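Local coordinates for esterase (Thermotoga maritima, PDB 3DOH), which probably hydrolyses carboxylic esters, as a thermostable esterase that couples an immunoglobulin-like N-terminal domain to an alpha/beta-hydrolase domain, at residues Pro175-Leu180 with Glu373-Gln378; Val201-Pro206 with Pro364-Gln369. All coordinates share one frame; numbering follows the deposited sequence.

Interaction 1. Residues Pro175-Leu180 with Glu373-Gln378; sequences PLVVFL and EWLFEQ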
loop_
_atom_site.group_PDB
_atom_site.type_symbol
_atom_site.label_atom_id
_atom_site.label_comp_id
_atom_site.label_asym_id
_atom_site.label_seq_id
_atom_site.Cartn_x
_atom_site.Cartn_y
_atom_site.Cartn_z
ATOM N N PRO A 175 42.461 28.847 11.858
ATOM C CA PRO A 175 42.453 28.304 10.509
ATOM C C PRO A 175 41.546 29.061 9.552
ATOM O O PRO A 175 40.582 29.718 9.980
ATOM C CB PRO A 175 41.838 26.921 10.710
ATOM C CG PRO A 175 42.054 26.622 12.133
ATOM C CD PRO A 175 41.964 27.875 12.839
ATOM N N LEU A 176 41.813 28.936 8.261
ATOM C CA LEU A 176 40.908 29.479 7.280
ATOM C C LEU A 176 40.513 28.341 6.377
ATOM O O LEU A 176 41.385 27.634 5.822
ATOM C CB LEU A 176 41.576 30.600 6.479
ATOM C CG LEU A 176 40.896 31.154 5.220
ATOM C CD1 LEU A 176 39.610 31.926 5.494
ATOM C CD2 LEU A 176 41.861 32.035 4.452
ATOM N N VAL A 177 39.211 28.124 6.235
ATOM C CA VAL A 177 38.771 27.209 5.190
ATOM C C VAL A 177 38.302 28.023 3.988
ATOM O O VAL A 177 37.407 28.899 4.111
ATOM C CB VAL A 177 37.672 26.227 5.674
ATOM C CG1 VAL A 177 37.166 25.387 4.493
ATOM C CG2 VAL A 177 38.175 25.320 6.815
ATOM N N VAL A 178 38.884 27.749 2.825
ATOM C CA VAL A 178 38.456 28.398 1.589
ATOM C C VAL A 178 37.688 27.431 0.694
ATOM O O VAL A 178 38.201 26.375 0.324
ATOM C CB VAL A 178 39.655 28.966 0.807
ATOM C CG1 VAL A 178 40.915 28.914 1.656
ATOM C CG2 VAL A 178 39.847 28.203 -0.495
ATOM N N PHE A 179 36.457 27.796 0.347
ATOM C CA PHE A 179 35.609 26.927 -0.465
ATOM C C PHE A 179 35.422 27.442 -1.899
ATOM O O PHE A 179 34.981 28.601 -2.115
ATOM C CB PHE A 179 34.225 26.750 0.197
ATOM C CG PHE A 179 33.203 26.072 -0.708
ATOM C CD1 PHE A 179 33.432 24.777 -1.200
ATOM C CD2 PHE A 179 32.048 26.740 -1.099
ATOM C CE1 PHE A 179 32.526 24.162 -2.062
ATOM C CE2 PHE A 179 31.143 26.129 -1.966
ATOM C CZ PHE A 179 31.394 24.830 -2.454
ATOM N N LEU A 180 35.720 26.588 -2.877
ATOM C CA LEU A 180 35.440 26.933 -4.274
ATOM C C LEU A 180 34.222 26.188 -4.796
ATOM O O LEU A 180 34.228 24.951 -4.883
ATOM C CB LEU A 180 36.628 26.607 -5.145
ATOM C CG LEU A 180 37.953 27.190 -4.690
ATOM C CD1 LEU A 180 39.082 26.619 -5.599
ATOM C CD2 LEU A 180 37.914 28.745 -4.681
ATOM N N GLU A 373 37.095 16.319 10.752
ATOM C CA GLU A 373 38.046 16.225 11.855
ATOM C C GLU A 373 39.446 16.147 11.306
ATOM O O GLU A 373 40.357 16.856 11.799
ATOM C CB GLU A 373 37.755 15.002 12.722
ATOM C CG GLU A 373 36.693 15.250 13.806
ATOM C CD GLU A 373 37.000 16.498 14.641
ATOM O OE1 GLU A 373 36.218 17.476 14.542
ATOM O OE2 GLU A 373 38.037 16.512 15.365
ATOM N N TRP A 374 39.619 15.299 10.277
ATOM C CA TRP A 374 40.904 15.100 9.664
ATOM C C TRP A 374 41.478 16.412 9.126
ATOM O O TRP A 374 42.677 16.666 9.224
ATOM C CB TRP A 374 40.773 14.091 8.542
ATOM C CG TRP A 374 42.021 13.990 7.684
ATOM C CD1 TRP A 374 43.110 13.179 7.910
ATOM C CD2 TRP A 374 42.320 14.727 6.464
ATOM N NE1 TRP A 374 44.035 13.349 6.901
ATOM C CE2 TRP A 374 43.578 14.286 6.008
ATOM C CE3 TRP A 374 41.626 15.672 5.697
ATOM C CZ2 TRP A 374 44.175 14.796 4.835
ATOM C CZ3 TRP A 374 42.231 16.174 4.525
ATOM C CH2 TRP A 374 43.485 15.739 4.120
ATOM N N LEU A 375 40.632 17.262 8.548
ATOM C CA LEU A 375 41.183 18.450 7.911
ATOM C C LEU A 375 41.801 19.273 9.016
ATOM O O LEU A 375 42.923 19.764 8.864
ATOM C CB LEU A 375 40.133 19.223 7.134
ATOM C CG LEU A 375 40.519 20.491 6.356
ATOM C CD1 LEU A 375 41.147 20.146 5.018
ATOM C CD2 LEU A 375 39.268 21.266 6.128
ATOM N N PHE A 376 41.098 19.343 10.148
ATOM C CA PHE A 376 41.571 20.151 11.270
ATOM C C PHE A 376 42.821 19.648 11.995
ATOM O O PHE A 376 43.478 20.427 12.688
ATOM C CB PHE A 376 40.446 20.554 12.252
ATOM C CG PHE A 376 39.538 21.578 11.682
ATOM C CD1 PHE A 376 40.019 22.839 11.358
ATOM C CD2 PHE A 376 38.222 21.283 11.396
ATOM C CE1 PHE A 376 39.193 23.802 10.788
ATOM C CE2 PHE A 376 37.395 22.262 10.813
ATOM C CZ PHE A 376 37.894 23.518 10.501
ATOM N N GLU A 377 43.171 18.379 11.853
ATOM C CA GLU A 377 44.451 17.973 12.447
ATOM C C GLU A 377 45.632 18.259 11.511
ATOM O O GLU A 377 46.773 17.898 11.813
ATOM C CB GLU A 377 44.418 16.556 12.998
ATOM C CG GLU A 377 43.490 15.642 12.221
ATOM C CD GLU A 377 43.028 14.409 13.012
ATOM O OE1 GLU A 377 43.352 13.257 12.609
ATOM O OE2 GLU A 377 42.337 14.597 14.037
ATOM N N GLN A 378 45.388 18.943 10.387
ATOM C CA GLN A 378 46.509 19.269 9.491
ATOM C C GLN A 378 47.070 20.673 9.732
ATOM O O GLN A 378 46.384 21.535 10.287
ATOM C CB GLN A 378 46.159 19.060 8.033
ATOM C CG GLN A 378 45.532 17.731 7.692
ATOM C CD GLN A 378 46.274 16.486 8.204
ATOM O OE1 GLN A 378 47.503 16.360 8.109
ATOM N NE2 GLN A 378 45.505 15.552 8.723
#
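The alpha/beta-hydrolase sheet is covered near the C-terminus of the chain by helix 369-376, and here Leu-375 and Phe-376 of that helix settle on Pro-175 and Val-177 of strand 174-180. Pro-175 and Val-177 are two apart along the strand, so both point to the helix and Leu-176 between them points away, while the backbone is tied into the parallel neighbours on its flanks: Val-177 bonds to Phe-215 and Leu-217, Leu-176 to Arg-264 and Tyr-266. Phe-376 carries most of the contact from the helical side. Its CG stands anti to its own carbonyl carbon (chi1 -72°), which swings the ring down from the helix onto the strand. Pro-175 CB meets the ring at its edge, near the ring plane, 4.1 Å from Phe-376 CE1. One atom further round the ring, Phe-376 CZ lies 4.1 Å from Val-177 CG2, and these two side chains cross at about a right angle. The same valine methyl also receives a branch of the leucine, Leu-375 CD2, at 4.3 Å from Val-177 CG2. Around them, His-212 stacks on the Phe-376 ring and Leu-375 rests on Ala-290 and Ile-292 of strand 290-294. Past Phe-376, Gln-378 N bonds to Leu-375 O at 3.0 Å. The Gln-378 side chain folds back as well: its NE2 donates to Trp-374 O at 3.1 Å in a fairly straight bond (158° at the hydrogen), with the acceptor close to the amide plane, and the same nitrogen sits above one face of the Trp-374 ring, offset toward its rim. No hydrogen bond spans the two segments, and all four touching residues are buried; cohesion between strand and helix therefore rests on dispersion and the exclusion of water, while polar bonds fix each partner separately.

Interaction 2. Residues Val201-Pro206 with Pro364-Gln369; sequences VVWAQP and PTYENQ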
loop_
_atom_site.group_PDB
_atom_site.type_symbol
_atom_site.label_atom_id
_atom_site.label_comp_id
_atom_site.label_asym_id
_atom_site.label_seq_id
_atom_site.Cartn_x
_atom_site.Cartn_y
_atom_site.Cartn_z
ATOM N N VAL A 201 29.252 26.221 4.573
ATOM C CA VAL A 201 28.504 26.435 5.764
ATOM C C VAL A 201 28.783 25.375 6.840
ATOM O O VAL A 201 28.739 25.650 8.042
ATOM C CB VAL A 201 27.036 26.460 5.285
ATOM C CG1 VAL A 201 26.180 25.400 5.925
ATOM C CG2 VAL A 201 26.477 27.875 5.248
ATOM N N VAL A 202 29.122 24.165 6.427
ATOM C CA VAL A 202 29.393 23.088 7.401
ATOM C C VAL A 202 30.473 23.560 8.390
ATOM O O VAL A 202 30.315 23.419 9.605
ATOM C CB VAL A 202 29.745 21.734 6.693
ATOM C CG1 VAL A 202 31.020 21.857 5.840
ATOM C CG2 VAL A 202 29.851 20.611 7.694
ATOM N N TRP A 203 31.523 24.189 7.860
ATOM C CA TRP A 203 32.615 24.622 8.690
ATOM C C TRP A 203 32.116 25.670 9.658
ATOM O O TRP A 203 32.739 25.957 10.654
ATOM C CB TRP A 203 33.720 25.159 7.828
ATOM C CG TRP A 203 33.944 24.280 6.587
ATOM C CD1 TRP A 203 33.502 24.533 5.307
ATOM C CD2 TRP A 203 34.635 23.024 6.533
ATOM N NE1 TRP A 203 33.877 23.508 4.475
ATOM C CE2 TRP A 203 34.571 22.570 5.202
ATOM C CE3 TRP A 203 35.279 22.227 7.487
ATOM C CZ2 TRP A 203 35.146 21.356 4.798
ATOM C CZ3 TRP A 203 35.858 21.029 7.089
ATOM C CH2 TRP A 203 35.781 20.602 5.760
ATOM N N ALA A 204 30.939 26.206 9.390
ATOM C CA ALA A 204 30.478 27.333 10.170
ATOM C C ALA A 204 29.423 26.920 11.169
ATOM O O ALA A 204 29.023 27.724 12.007
ATOM C CB ALA A 204 29.985 28.466 9.250
ATOM N N GLN A 205 29.000 25.665 11.108
ATOM C CA GLN A 205 28.062 25.120 12.105
ATOM C C GLN A 205 28.613 25.170 13.538
ATOM O O GLN A 205 29.768 24.864 13.747
ATOM C CB GLN A 205 27.627 23.709 11.685
ATOM C CG GLN A 205 26.485 23.735 10.609
ATOM C CD GLN A 205 26.212 22.378 9.982
ATOM O OE1 GLN A 205 25.468 22.286 8.990
ATOM N NE2 GLN A 205 26.812 21.294 10.548
ATOM N N PRO A 206 27.834 25.667 14.520
ATOM C CA PRO A 206 28.233 25.517 15.946
ATOM C C PRO A 206 28.885 24.193 16.363
ATOM O O PRO A 206 29.925 24.219 17.020
ATOM C CB PRO A 206 26.931 25.759 16.693
ATOM C CG PRO A 206 26.265 26.796 15.838
ATOM C CD PRO A 206 26.588 26.456 14.403
ATOM N N PRO A 364 27.594 13.400 0.407
ATOM C CA PRO A 364 28.033 12.629 1.570
ATOM C C PRO A 364 29.331 13.133 2.152
ATOM O O PRO A 364 29.611 12.909 3.341
ATOM C CB PRO A 364 28.275 11.227 1.013
ATOM C CG PRO A 364 28.180 11.340 -0.432
ATOM C CD PRO A 364 27.610 12.626 -0.836
ATOM N N THR A 365 30.149 13.774 1.325
ATOM C CA THR A 365 31.493 14.124 1.752
ATOM C C THR A 365 31.441 15.163 2.852
ATOM O O THR A 365 32.059 14.971 3.884
ATOM C CB THR A 365 32.300 14.614 0.571
ATOM O OG1 THR A 365 32.333 13.557 -0.384
ATOM C CG2 THR A 365 33.685 14.967 0.968
ATOM N N TYR A 366 30.687 16.244 2.641
ATOM C CA TYR A 366 30.531 17.268 3.673
ATOM C C TYR A 366 29.742 16.782 4.875
ATOM O O TYR A 366 29.730 17.437 5.930
ATOM C CB TYR A 366 29.979 18.591 3.105
ATOM C CG TYR A 366 30.989 19.244 2.185
ATOM C CD1 TYR A 366 32.321 19.368 2.580
ATOM C CD2 TYR A 366 30.633 19.708 0.904
ATOM C CE1 TYR A 366 33.270 19.953 1.734
ATOM C CE2 TYR A 366 31.606 20.281 0.053
ATOM C CZ TYR A 366 32.904 20.404 0.494
ATOM O OH TYR A 366 33.870 20.952 -0.298
ATOM N N GLU A 367 29.116 15.621 4.735
ATOM C CA GLU A 367 28.444 14.982 5.873
ATOM C C GLU A 367 29.354 13.990 6.626
ATOM O O GLU A 367 28.934 13.370 7.601
ATOM C CB GLU A 367 27.078 14.380 5.472
ATOM C CG GLU A 367 25.997 15.404 5.046
ATOM C CD GLU A 367 25.740 16.548 6.076
ATOM O OE1 GLU A 367 25.134 16.284 7.140
ATOM O OE2 GLU A 367 26.122 17.726 5.806
ATOM N N ASN A 368 30.618 13.913 6.241
ATOM C CA ASN A 368 31.549 12.985 6.868
ATOM C C ASN A 368 32.365 13.618 8.021
ATOM O O ASN A 368 33.316 14.400 7.786
ATOM C CB ASN A 368 32.459 12.467 5.767
ATOM C CG ASN A 368 33.366 11.337 6.206
ATOM O OD1 ASN A 368 33.814 11.266 7.366
ATOM N ND2 ASN A 368 33.700 10.464 5.240
ATOM N N GLN A 369 32.001 13.283 9.263
ATOM C CA GLN A 369 32.643 13.865 10.459
ATOM C C GLN A 369 34.142 13.534 10.488
ATOM O O GLN A 369 34.944 14.332 10.967
ATOM C CB GLN A 369 31.906 13.487 11.792
ATOM C CG GLN A 369 32.747 13.808 13.078
ATOM C CD GLN A 369 31.971 13.806 14.430
ATOM O OE1 GLN A 369 31.024 13.036 14.625
ATOM N NE2 GLN A 369 32.406 14.666 15.378
#
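Thr-365 OG1 is gripped by two hydrogen bonds, to Ser-361 O and to Tyr-346 OH, and so helps to anchor the short helix from which the next residue, Tyr-366, reaches across to Val-202 and Trp-203. The Tyr-366 ring is the principal surface on this side. Trp-203 CZ2, on the six-membered ring of the indole, comes within 3.9 Å of Tyr-366 CE1, and the two side chains cross at about a right angle. Val-202 uses both methyls. Its CG1 occupies the position between the backbone N and the carbonyl carbon (chi1 62°), from which it touches the tyrosine ring, 4.3 Å from Tyr-366 CD1, and also lies over one face of its neighbour's indole, offset toward the rim. Its CG2 turns instead to the backbone and packs against the carbonyl, 3.6 Å from Tyr-366 O. No hydrogen bond joins the segments; the polar ends of both aromatics are satisfied beyond them, Trp-203 NE1 by Gly-199 O and Tyr-366 OH by Thr-268 OG1. With its hydroxyl held in this way, the tyrosine ring is pinned at both ends, and its side chain touches the probable nucleophile elbow around Ser-271. On the one side the chain turns through a 3-10 segment, with Gln-205 N bonded to Val-202 O at 3.0 Å. On the other, Asn-368 acts as N-cap of the following helix, its OD1 accepting from Ala-371 N. A second subunit comes close at this end, where Gln-369 packs on Thr-344 of that subunit. The contact thus lies where the loop between helices 192-195 and 206-209 meets the junction of helices 362-366 and 369-376: Val-202 and Trp-203 lean on Ile-372 of the latter, while Tyr-366 rests on Ile-294 of strand 290-294.

Overall arrangement
Interactions 1 and 2 are neighbours in the hydrolase domain, their centres about 11 Å apart. Along the chain the segments run 175-180, 201-206, 364-369 and 373-378, so interaction 2 falls wholly between the two halves of interaction 1. Helices 362-366 and 369-376 are consecutive, and each supplies one contact. Trp-203 joins the two sites: its CZ3 lies 3.6 Å from Leu-375 CD2, and its NE1 is 3.8 Å from Val-177 CG1. Phe-179, further along the same strand, approaches the hydroxyl of Tyr-366. Together the contacts form one continuous, largely apolar layer, through which the C-terminal helices and the 201-206 loop cover the same side of the central sheet.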